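Cystatin-2 (Ornithodoros moubata, PDB 3L0R) inhibits a broad range of cysteine proteinases, including mammalian cathepsins B, C, H, L and S. Local coordinates at residues Tyr54-Glu59 with Ala90-Val95. Sequence-based numbering, arbitrary orientation.
Sequences YKLTIE and AVIYHV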
# COMPACT_ATOMS: atom_id res chain seq x y z
N TYR A 54 -2.93 9.84 -0.34
CA TYR A 54 -1.78 9.21 -1.03
C TYR A 54 -2.35 8.21 -1.98
O TYR A 54 -3.09 7.31 -1.57
CB TYR A 54 -0.84 8.52 -0.05
CG TYR A 54 -0.21 9.49 0.93
CD1 TYR A 54 1.04 10.06 0.66
CD2 TYR A 54 -0.88 9.86 2.12
CE1 TYR A 54 1.63 10.96 1.55
CE2 TYR A 54 -0.31 10.74 3.00
CZ TYR A 54 0.94 11.30 2.71
OH TYR A 54 1.51 12.18 3.58
N LYS A 55 -2.04 8.42 -3.26
CA LYS A 55 -2.39 7.48 -4.32
C LYS A 55 -1.14 6.70 -4.81
O LYS A 55 -0.26 7.24 -5.49
CB LYS A 55 -3.13 8.20 -5.45
CG LYS A 55 -3.44 7.31 -6.65
CD LYS A 55 -4.81 7.57 -7.20
CE LYS A 55 -4.86 8.83 -8.01
NZ LYS A 55 -6.26 9.25 -8.20
N LEU A 56 -1.08 5.43 -4.45
CA LEU A 56 0.06 4.59 -4.77
C LEU A 56 -0.29 3.51 -5.78
O LEU A 56 -1.22 2.72 -5.57
CB LEU A 56 0.62 3.95 -3.49
CG LEU A 56 0.57 4.81 -2.21
CD1 LEU A 56 0.77 3.94 -0.99
CD2 LEU A 56 1.58 5.98 -2.23
N THR A 57 0.45 3.53 -6.89
CA THR A 57 0.42 2.50 -7.89
C THR A 57 1.60 1.57 -7.54
O THR A 57 2.77 1.96 -7.54
CB THR A 57 0.53 3.10 -9.31
OG1 THR A 57 -0.44 4.13 -9.47
CG2 THR A 57 0.29 2.04 -10.39
N ILE A 58 1.25 0.33 -7.19
CA ILE A 58 2.20 -0.62 -6.65
C ILE A 58 2.05 -1.98 -7.31
O ILE A 58 0.99 -2.31 -7.85
CB ILE A 58 2.04 -0.80 -5.12
CG1 ILE A 58 0.80 -1.64 -4.81
CG2 ILE A 58 2.02 0.59 -4.40
CD1 ILE A 58 0.17 -1.38 -3.44
N GLU A 59 3.13 -2.75 -7.27
CA GLU A 59 3.07 -4.16 -7.62
C GLU A 59 3.08 -5.01 -6.37
O GLU A 59 3.90 -4.81 -5.47
CB GLU A 59 4.20 -4.55 -8.55
CG GLU A 59 3.97 -4.01 -9.94
CD GLU A 59 5.16 -4.18 -10.84
OE1 GLU A 59 6.21 -4.68 -10.37
OE2 GLU A 59 5.04 -3.80 -12.03
N ALA A 90 -3.69 1.96 -4.65
CA ALA A 90 -4.16 2.17 -3.29
C ALA A 90 -4.24 3.66 -2.95
O ALA A 90 -3.30 4.42 -3.19
CB ALA A 90 -3.25 1.45 -2.29
N VAL A 91 -5.39 4.06 -2.40
CA VAL A 91 -5.57 5.40 -1.87
C VAL A 91 -5.71 5.32 -0.35
O VAL A 91 -6.60 4.63 0.17
CB VAL A 91 -6.76 6.16 -2.50
CG1 VAL A 91 -6.84 7.59 -1.95
CG2 VAL A 91 -6.65 6.19 -4.03
N ILE A 92 -4.78 6.00 0.32
CA ILE A 92 -4.74 6.17 1.77
C ILE A 92 -5.05 7.61 2.12
O ILE A 92 -4.41 8.54 1.61
CB ILE A 92 -3.34 5.81 2.40
CG1 ILE A 92 -2.99 4.35 2.16
CG2 ILE A 92 -3.31 6.10 3.92
CD1 ILE A 92 -2.03 4.15 1.07
N TYR A 93 -6.04 7.75 3.00
CA TYR A 93 -6.42 8.99 3.64
C TYR A 93 -5.76 9.08 5.02
O TYR A 93 -5.95 8.20 5.86
CB TYR A 93 -7.93 9.00 3.78
CG TYR A 93 -8.50 10.31 4.26
CD1 TYR A 93 -8.11 11.51 3.69
CD2 TYR A 93 -9.44 10.35 5.26
CE1 TYR A 93 -8.63 12.71 4.12
CE2 TYR A 93 -9.97 11.55 5.69
CZ TYR A 93 -9.55 12.73 5.10
OH TYR A 93 -10.07 13.93 5.51
N HIS A 94 -4.98 10.15 5.23
CA HIS A 94 -4.23 10.38 6.46
C HIS A 94 -4.70 11.67 7.14
O HIS A 94 -4.71 12.73 6.53
CB HIS A 94 -2.72 10.46 6.15
CG HIS A 94 -1.83 10.51 7.36
ND1 HIS A 94 -0.57 11.09 7.34
CD2 HIS A 94 -2.00 10.05 8.63
CE1 HIS A 94 -0.01 10.98 8.53
NE2 HIS A 94 -0.85 10.34 9.33
N VAL A 95 -5.11 11.56 8.41
CA VAL A 95 -5.40 12.73 9.22
C VAL A 95 -4.34 12.78 10.34
O VAL A 95 -4.54 12.20 11.42
CB VAL A 95 -6.82 12.67 9.80
CG1 VAL A 95 -7.13 13.90 10.69
CG2 VAL A 95 -7.83 12.53 8.66
O HOH W 1 0.34 13.12 5.71
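Y54 carries CG anti to its carbonyl carbon (chi1 -63°), and H94 carries CG anti to its backbone N (chi1 -172°). Their side chains lie alongside each other and extend in one direction. H94 CB sits at the edge of the Y54 ring, in its plane, 4.0 Å from Y54 CE2. One water bridges the two side chains, 2.6 Å from Y54 OH and 2.8 Å from H94 ND1. It too lies in the plane of the phenol ring. On the same face of the sheet, L56 and I92 cross at a slant, methyl to methyl, with L56 CD1 3.5 Å from I92 CD1. The CB of A90 points to this side as well. The backbones pair antiparallel. Y54 and I92 exchange two hydrogen bonds, Y54 N to I92 O being 2.8 Å. L56 and A90 exchange two more, with L56 N to A90 O nearly straight at 174°. The pair belongs to the cystatin fold, in which an antiparallel sheet wraps around one helix; strands 52-66 and 86-95 are adjacent inner strands of it. F17 and L20 of helix 15-25 pack on Y54, and L20 also touches L56. K55 and V91 form the non-hydrogen-bonded pair between the two bonded ones, and their side chains take the other face. There K55 CD lies 3.9 Å from V91 CG2. The lysine chain bends at chi2 and chi3, the rest of it turns from 90-95, and K55 makes a cation-pi contact with W7.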